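Local structure of putative sortase (Streptococcus pneumoniae, 2W1J) at residues V88-S100 with V111-M123. The protein probably acts as a class C sortase, a cysteine transpeptidase that links pilin subunits covalently during assembly of the pneumococcal pilus. Numbering follows the deposited sequence. Where two conformers were deposited one is given.
Sequences VLQQGAGHLEGTS and VITAHTGLPTAKM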
ATOM      1  N   VAL A  88      -0.343  13.314   1.396  1.00 11.78           N
ATOM      2  CA  VAL A  88      -0.163  11.949   1.887  1.00 11.69           C
ATOM      3  C   VAL A  88       1.246  11.441   1.574  1.00 11.04           C
ATOM      4  O   VAL A  88       1.934  10.911   2.451  1.00 11.54           O
ATOM      5  CB  VAL A  88      -1.234  10.991   1.316  1.00 12.27           C
ATOM      6  CG1 VAL A  88      -0.763   9.537   1.372  1.00 12.43           C
ATOM      7  CG2 VAL A  88      -2.543  11.163   2.068  1.00 12.63           C
ATOM      8  N   LEU A  89       1.700  11.650   0.342  1.00 10.97           N
ATOM      9  CA  LEU A  89       3.016  11.157  -0.057  1.00 11.33           C
ATOM     10  C   LEU A  89       4.164  11.932   0.585  1.00 10.77           C
ATOM     11  O   LEU A  89       5.304  11.476   0.604  1.00 10.80           O
ATOM     12  CB  LEU A  89       3.159  11.129  -1.580  1.00 10.59           C
ATOM     13  CG  LEU A  89       2.152  10.226  -2.300  1.00 11.27           C
ATOM     14  CD1 LEU A  89       2.472  10.124  -3.779  1.00 12.21           C
ATOM     15  CD2 LEU A  89       2.112   8.840  -1.677  1.00 12.34           C
ATOM     16  N   GLN A  90       3.864  13.109   1.133  1.00 11.97           N
ATOM     17  CA  GLN A  90       4.854  13.828   1.924  1.00 12.86           C
ATOM     18  C   GLN A  90       5.023  13.202   3.304  1.00 12.81           C
ATOM     19  O   GLN A  90       6.082  13.323   3.927  1.00 14.09           O
ATOM     20  CB  GLN A  90       4.479  15.307   2.051  1.00 12.90           C
ATOM     21  CG  GLN A  90       4.616  16.078   0.751  1.00 16.15           C
ATOM     22  CD  GLN A  90       4.242  17.538   0.891  1.00 18.95           C
ATOM     23  OE1 GLN A  90       3.156  17.873   1.367  1.00 22.43           O
ATOM     24  NE2 GLN A  90       5.140  18.421   0.467  1.00 20.78           N
ATOM     25  N   GLN A  91       3.980  12.520   3.767  1.00 12.61           N
ATOM     26  CA  GLN A  91       3.935  11.991   5.123  1.00 12.79           C
ATOM     27  C   GLN A  91       4.283  10.498   5.222  1.00 11.22           C
ATOM     28  O   GLN A  91       4.756  10.030   6.253  1.00 11.30           O
ATOM     29  CB  GLN A  91       2.564  12.274   5.747  1.00 13.55           C
ATOM     30  CG  GLN A  91       2.267  13.758   5.933  1.00 16.93           C
ATOM     31  CD  GLN A  91       0.860  14.025   6.434  1.00 20.98           C
ATOM     32  OE1 GLN A  91      -0.074  13.286   6.122  1.00 24.51           O
ATOM     33  NE2 GLN A  91       0.700  15.094   7.206  1.00 22.46           N
ATOM     34  N   GLY A  92       4.059   9.748   4.146  1.00  9.14           N
ATOM     35  CA  GLY A  92       4.299   8.307   4.172  1.00  8.02           C
ATOM     36  C   GLY A  92       3.918   7.681   2.853  1.00  6.69           C
ATOM     37  O   GLY A  92       4.173   8.260   1.796  1.00  7.53           O
ATOM     38  N   ALA A  93       3.318   6.498   2.912  1.00  4.68           N
ATOM     39  CA  ALA A  93       2.836   5.824   1.717  1.00  4.82           C
ATOM     40  C   ALA A  93       1.341   6.070   1.546  1.00  4.33           C
ATOM     41  O   ALA A  93       0.610   6.283   2.529  1.00  4.81           O
ATOM     42  CB  ALA A  93       3.111   4.318   1.805  1.00  5.74           C
ATOM     43  N   GLY A  94       0.879   6.024   0.302  1.00  4.28           N
ATOM     44  CA  GLY A  94      -0.539   6.182  -0.004  1.00  5.92           C
ATOM     45  C   GLY A  94      -1.105   4.950  -0.677  1.00  5.66           C
ATOM     46  O   GLY A  94      -0.471   4.338  -1.534  1.00  8.19           O
ATOM     47  N   HIS A  95      -2.319   4.582  -0.303  1.00  5.53           N
ATOM     48  CA  HIS A  95      -3.008   3.488  -0.963  1.00  5.09           C
ATOM     49  C   HIS A  95      -3.634   3.992  -2.263  1.00  4.70           C
ATOM     50  O   HIS A  95      -4.317   5.021  -2.272  1.00  5.68           O
ATOM     51  CB  HIS A  95      -4.082   2.939  -0.034  1.00  5.18           C
ATOM     52  CG  HIS A  95      -4.961   1.926  -0.687  1.00  5.36           C
ATOM     53  ND1 HIS A  95      -6.213   2.232  -1.176  1.00  5.78           N
ATOM     54  CD2 HIS A  95      -4.748   0.618  -0.968  1.00  6.30           C
ATOM     55  CE1 HIS A  95      -6.735   1.152  -1.730  1.00  6.89           C
ATOM     56  NE2 HIS A  95      -5.866   0.163  -1.621  1.00  6.16           N
ATOM     57  N   LEU A  96      -3.407   3.268  -3.355  1.00  4.83           N
ATOM     58  CA  LEU A  96      -3.933   3.654  -4.654  1.00  5.20           C
ATOM     59  C   LEU A  96      -5.426   3.355  -4.767  1.00  5.49           C
ATOM     60  O   LEU A  96      -5.848   2.199  -4.837  1.00  5.59           O
ATOM     61  CB  LEU A  96      -3.157   2.959  -5.771  1.00  5.18           C
ATOM     62  CG  LEU A  96      -3.417   3.409  -7.217  1.00  5.68           C
ATOM     63  CD1 LEU A  96      -3.140   4.893  -7.408  1.00  8.66           C
ATOM     64  CD2 LEU A  96      -2.578   2.592  -8.184  1.00  6.76           C
ATOM     65  N   GLU A  97      -6.239   4.406  -4.787  1.00  5.59           N
ATOM     66  CA  GLU A  97      -7.682   4.226  -4.851  1.00  6.07           C
ATOM     67  C   GLU A  97      -8.068   3.524  -6.147  1.00  6.20           C
ATOM     68  O   GLU A  97      -7.496   3.797  -7.204  1.00  5.99           O
ATOM     69  CB  GLU A  97      -8.407   5.569  -4.714  1.00  6.32           C
ATOM     70  CG  GLU A  97      -9.923   5.425  -4.590  1.00  7.56           C
ATOM     71  CD  GLU A  97     -10.632   6.713  -4.196  1.00  8.92           C
ATOM     72  OE1 GLU A  97      -9.972   7.775  -4.132  1.00  8.85           O
ATOM     73  OE2 GLU A  97     -11.859   6.658  -3.950  1.00  9.25           O
ATOM     74  N   GLY A  98      -9.012   2.592  -6.053  1.00  5.27           N
ATOM     75  CA  GLY A  98      -9.346   1.724  -7.174  1.00  5.24           C
ATOM     76  C   GLY A  98      -8.744   0.339  -7.021  1.00  4.21           C
ATOM     77  O   GLY A  98      -9.162  -0.587  -7.707  1.00  4.91           O
ATOM     78  N   THR A  99      -7.758   0.192  -6.132  1.00  4.66           N
ATOM     79  CA  THR A  99      -7.178  -1.120  -5.838  1.00  4.76           C
ATOM     80  C   THR A  99      -7.739  -1.659  -4.519  1.00  4.25           C
ATOM     81  O   THR A  99      -8.384  -0.935  -3.762  1.00  4.42           O
ATOM     82  CB  THR A  99      -5.622  -1.101  -5.849  1.00  4.67           C
ATOM     83  OG1 THR A  99      -5.093  -0.471  -4.670  1.00  4.80           O
ATOM     84  CG2 THR A  99      -5.109  -0.404  -7.109  1.00  5.43           C
ATOM     85  N   SER A 100      -7.508  -2.937  -4.235  1.00  3.93           N
ATOM     86  CA  SER A 100      -8.075  -3.562  -3.042  1.00  4.28           C
ATOM     87  C   SER A 100      -7.528  -2.916  -1.775  1.00  3.92           C
ATOM     88  O   SER A 100      -6.338  -2.551  -1.718  1.00  4.41           O
ATOM     89  CB  SER A 100      -7.697  -5.042  -2.998  1.00  5.02           C
ATOM     90  OG  SER A 100      -8.035  -5.726  -4.190  1.00  4.35           O
ATOM     91  N   VAL A 111      -2.408  -1.823  -3.961  1.00  4.84           N
ATOM     92  CA  VAL A 111      -1.223  -1.106  -4.429  1.00  4.60           C
ATOM     93  C   VAL A 111      -0.902   0.015  -3.452  1.00  4.22           C
ATOM     94  O   VAL A 111      -1.780   0.790  -3.061  1.00  5.35           O
ATOM     95  CB  VAL A 111      -1.410  -0.573  -5.858  1.00  4.61           C
ATOM     96  CG1 VAL A 111      -0.175   0.206  -6.307  1.00  5.68           C
ATOM     97  CG2 VAL A 111      -1.709  -1.723  -6.821  1.00  5.77           C
ATOM     98  N   ILE A 112       0.353   0.049  -3.014  1.00  4.03           N
ATOM     99  CA  ILE A 112       0.838   0.988  -2.007  1.00  4.69           C
ATOM    100  C   ILE A 112       1.964   1.801  -2.648  1.00  4.60           C
ATOM    101  O   ILE A 112       2.890   1.226  -3.217  1.00  4.22           O
ATOM    102  CB  ILE A 112       1.341   0.254  -0.740  1.00  5.22           C
ATOM    103  CG1 ILE A 112       0.212  -0.571  -0.104  1.00  6.94           C
ATOM    104  CG2 ILE A 112       1.931   1.259   0.265  1.00  6.23           C
ATOM    105  CD1 ILE A 112       0.652  -1.385   1.089  1.00 10.52           C
ATOM    106  N   THR A 113       1.850   3.125  -2.567  1.00  4.21           N
ATOM    107  CA  THR A 113       2.652   4.074  -3.340  0.50  4.50           C
ATOM    108  C   THR A 113       3.518   4.938  -2.428  1.00  4.06           C
ATOM    109  O   THR A 113       3.044   5.380  -1.383  1.00  4.64           O
ATOM    110  CB  THR A 113       1.688   5.045  -4.041  0.50  4.69           C
ATOM    111  OG1 THR A 113       0.639   4.312  -4.685  0.50  6.09           O
ATOM    112  CG2 THR A 113       2.412   5.927  -5.041  0.50  5.31           C
ATOM    113  N   ALA A 114       4.751   5.224  -2.834  1.00  3.96           N
ATOM    114  CA  ALA A 114       5.546   6.213  -2.107  1.00  4.34           C
ATOM    115  C   ALA A 114       6.647   6.766  -2.999  1.00  5.35           C
ATOM    116  O   ALA A 114       6.965   6.184  -4.046  1.00  5.56           O
ATOM    117  CB  ALA A 114       6.134   5.619  -0.815  1.00  4.08           C
ATOM    118  N   HIS A 115       7.222   7.891  -2.589  1.00  7.74           N
ATOM    119  CA  HIS A 115       8.214   8.591  -3.402  1.00  8.31           C
ATOM    120  C   HIS A 115       9.551   7.866  -3.471  1.00  8.92           C
ATOM    121  O   HIS A 115       9.912   7.086  -2.587  1.00  9.05           O
ATOM    122  CB  HIS A 115       8.484   9.980  -2.826  1.00  9.09           C
ATOM    123  CG  HIS A 115       7.389  10.970  -3.064  1.00 10.97           C
ATOM    124  ND1 HIS A 115       6.804  11.160  -4.298  1.00 12.51           N
ATOM    125  CD2 HIS A 115       6.811  11.868  -2.232  1.00 10.11           C
ATOM    126  CE1 HIS A 115       5.899  12.119  -4.211  1.00 13.09           C
ATOM    127  NE2 HIS A 115       5.888  12.572  -2.969  1.00 11.79           N
ATOM    128  N   THR A 116      10.302   8.180  -4.525  1.00  9.57           N
ATOM    129  CA  THR A 116      11.732   7.901  -4.594  1.00  9.24           C
ATOM    130  C   THR A 116      12.457   9.231  -4.786  1.00  8.75           C
ATOM    131  O   THR A 116      12.027  10.070  -5.578  1.00 10.54           O
ATOM    132  CB  THR A 116      12.090   6.952  -5.771  1.00  9.80           C
ATOM    133  OG1 THR A 116      11.788   5.585  -5.427  1.00 11.42           O
ATOM    134  CG2 THR A 116      13.560   7.043  -6.103  1.00  9.57           C
ATOM    135  N   GLY A 117      13.538   9.438  -4.041  1.00  7.35           N
ATOM    136  CA  GLY A 117      14.393  10.597  -4.278  1.00  7.46           C
ATOM    137  C   GLY A 117      13.996  11.880  -3.569  1.00  7.81           C
ATOM    138  O   GLY A 117      14.545  12.936  -3.871  1.00  8.52           O
ATOM    139  N   LEU A 118      13.059  11.816  -2.622  1.00  8.64           N
ATOM    140  CA  LEU A 118      12.759  12.979  -1.783  0.50  9.52           C
ATOM    141  C   LEU A 118      13.984  13.334  -0.968  1.00  9.69           C
ATOM    142  O   LEU A 118      14.605  12.459  -0.372  1.00 11.08           O
ATOM    143  CB  LEU A 118      11.643  12.649  -0.801  0.50 10.27           C
ATOM    144  CG  LEU A 118      10.215  12.642  -1.314  0.50 10.02           C
ATOM    145  CD1 LEU A 118       9.290  12.567  -0.111  0.50 11.20           C
ATOM    146  CD2 LEU A 118       9.941  13.895  -2.123  0.50  8.77           C
ATOM    147  N   PRO A 119      14.348  14.624  -0.917  1.00  9.87           N
ATOM    148  CA  PRO A 119      15.586  14.963  -0.210  1.00  9.59           C
ATOM    149  C   PRO A 119      15.493  14.722   1.294  1.00  9.48           C
ATOM    150  O   PRO A 119      16.514  14.539   1.948  1.00 10.98           O
ATOM    151  CB  PRO A 119      15.753  16.465  -0.481  1.00  9.70           C
ATOM    152  CG  PRO A 119      14.903  16.742  -1.686  1.00 12.08           C
ATOM    153  CD  PRO A 119      13.756  15.786  -1.599  1.00  9.47           C
ATOM    154  N   THR A 120      14.267  14.693   1.812  1.00 10.16           N
ATOM    155  CA  THR A 120      13.987  14.795   3.248  1.00 12.34           C
ATOM    156  C   THR A 120      13.706  13.458   3.922  1.00 11.79           C
ATOM    157  O   THR A 120      13.873  13.306   5.134  1.00 13.04           O
ATOM    158  CB  THR A 120      12.727  15.648   3.470  1.00 12.81           C
ATOM    159  OG1 THR A 120      11.679  15.154   2.623  1.00 15.87           O
ATOM    160  CG2 THR A 120      13.003  17.106   3.137  1.00 15.43           C
ATOM    161  N   ALA A 121      13.219  12.508   3.142  1.00 10.44           N
ATOM    162  CA  ALA A 121      12.828  11.212   3.677  1.00 10.65           C
ATOM    163  C   ALA A 121      13.012  10.175   2.592  1.00 10.09           C
ATOM    164  O   ALA A 121      12.680  10.407   1.425  1.00 10.42           O
ATOM    165  CB  ALA A 121      11.382  11.244   4.128  1.00 11.43           C
ATOM    166  N   LYS A 122      13.542   9.021   2.974  1.00 10.76           N
ATOM    167  CA  LYS A 122      13.879   8.024   1.972  1.00 11.00           C
ATOM    168  C   LYS A 122      12.656   7.366   1.329  1.00  9.22           C
ATOM    169  O   LYS A 122      12.718   6.980   0.166  1.00  9.06           O
ATOM    170  CB  LYS A 122      14.862   6.983   2.518  1.00 12.43           C
ATOM    171  CG  LYS A 122      14.322   6.150   3.654  1.00 14.71           C
ATOM    172  CD  LYS A 122      15.399   5.254   4.254  1.00 17.73           C
ATOM    173  CE  LYS A 122      14.764   4.140   5.065  1.00 18.26           C
ATOM    174  NZ  LYS A 122      15.796   3.268   5.690  1.00 20.58           N
ATOM    175  N   MET A 123      11.543   7.286   2.059  1.00  8.30           N
ATOM    176  CA  MET A 123      10.322   6.670   1.525  1.00  7.89           C
ATOM    177  C   MET A 123      10.655   5.357   0.804  1.00  7.81           C
ATOM    178  O   MET A 123      11.211   4.457   1.430  1.00  7.77           O
ATOM    179  CB  MET A 123       9.542   7.653   0.641  1.00  7.52           C
ATOM    180  CG  MET A 123       9.132   8.957   1.350  1.00  8.36           C
ATOM    181  SD  MET A 123       8.160   8.664   2.841  1.00  8.89           S
ATOM    182  CE  MET A 123       7.579  10.332   3.152  1.00  9.28           C
TER
HETATM  183  O   HOH W   1       6.018   8.980  -0.251  1.00  4.72           O
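The hydroxyl of Thr99 ties the turn after one strand to the backbone of the next: OG1 accepts from Val111 N at 3.1 Å and donates to Leu96 O at 2.8 Å, arriving on a lone pair in the carbonyl plane. A chi1 of 75° sets OG1 between the backbone N and carbonyl carbon of Thr99, where it can make both bonds, and leaves CG2 to pack on Val111 CG2. Threonine suits the place because one branch is polar and the other greasy. Leu96 O also receives Thr99 N, closing a type II turn whose third residue, Gly98, has a positive phi that a side chain would resist. Next along, Leu96 N gives Val111 O an almost straight bond (178°), while the Leu96 and Val111 side chains lie side by side, pointing the same way, CD2 against CG1.

Strands 93-95 and 111-113 are antiparallel neighbours in the sortase beta-barrel, and Gly94 and Thr113 form a hydrogen-bonded pair: Gly94 N to Thr113 O and Thr113 N to Gly94 O are each 2.8 Å. Glycine fits here because a CB would be crowded by Val88 CG1. On the other face Ala93 CB sits against Ile112 CG2 at 3.6 Å, and Ile112 continues onto Val80 and Leu174 of the flanking strands.

Beyond the pairing, a water replaces direct backbone bonds: it donates to Leu89 O and Gly92 O and accepts from His115 N, joining the end of helix 86-91 to the backbone after strand 108-113. The His115 ring crosses the Leu89 side chain, NE2 3.4 Å from CB, and also meets Trp44. Met123, long, unbranched and bent at chi2 (-56°), brings its methyl CE to 3.4 Å from Gln90 O.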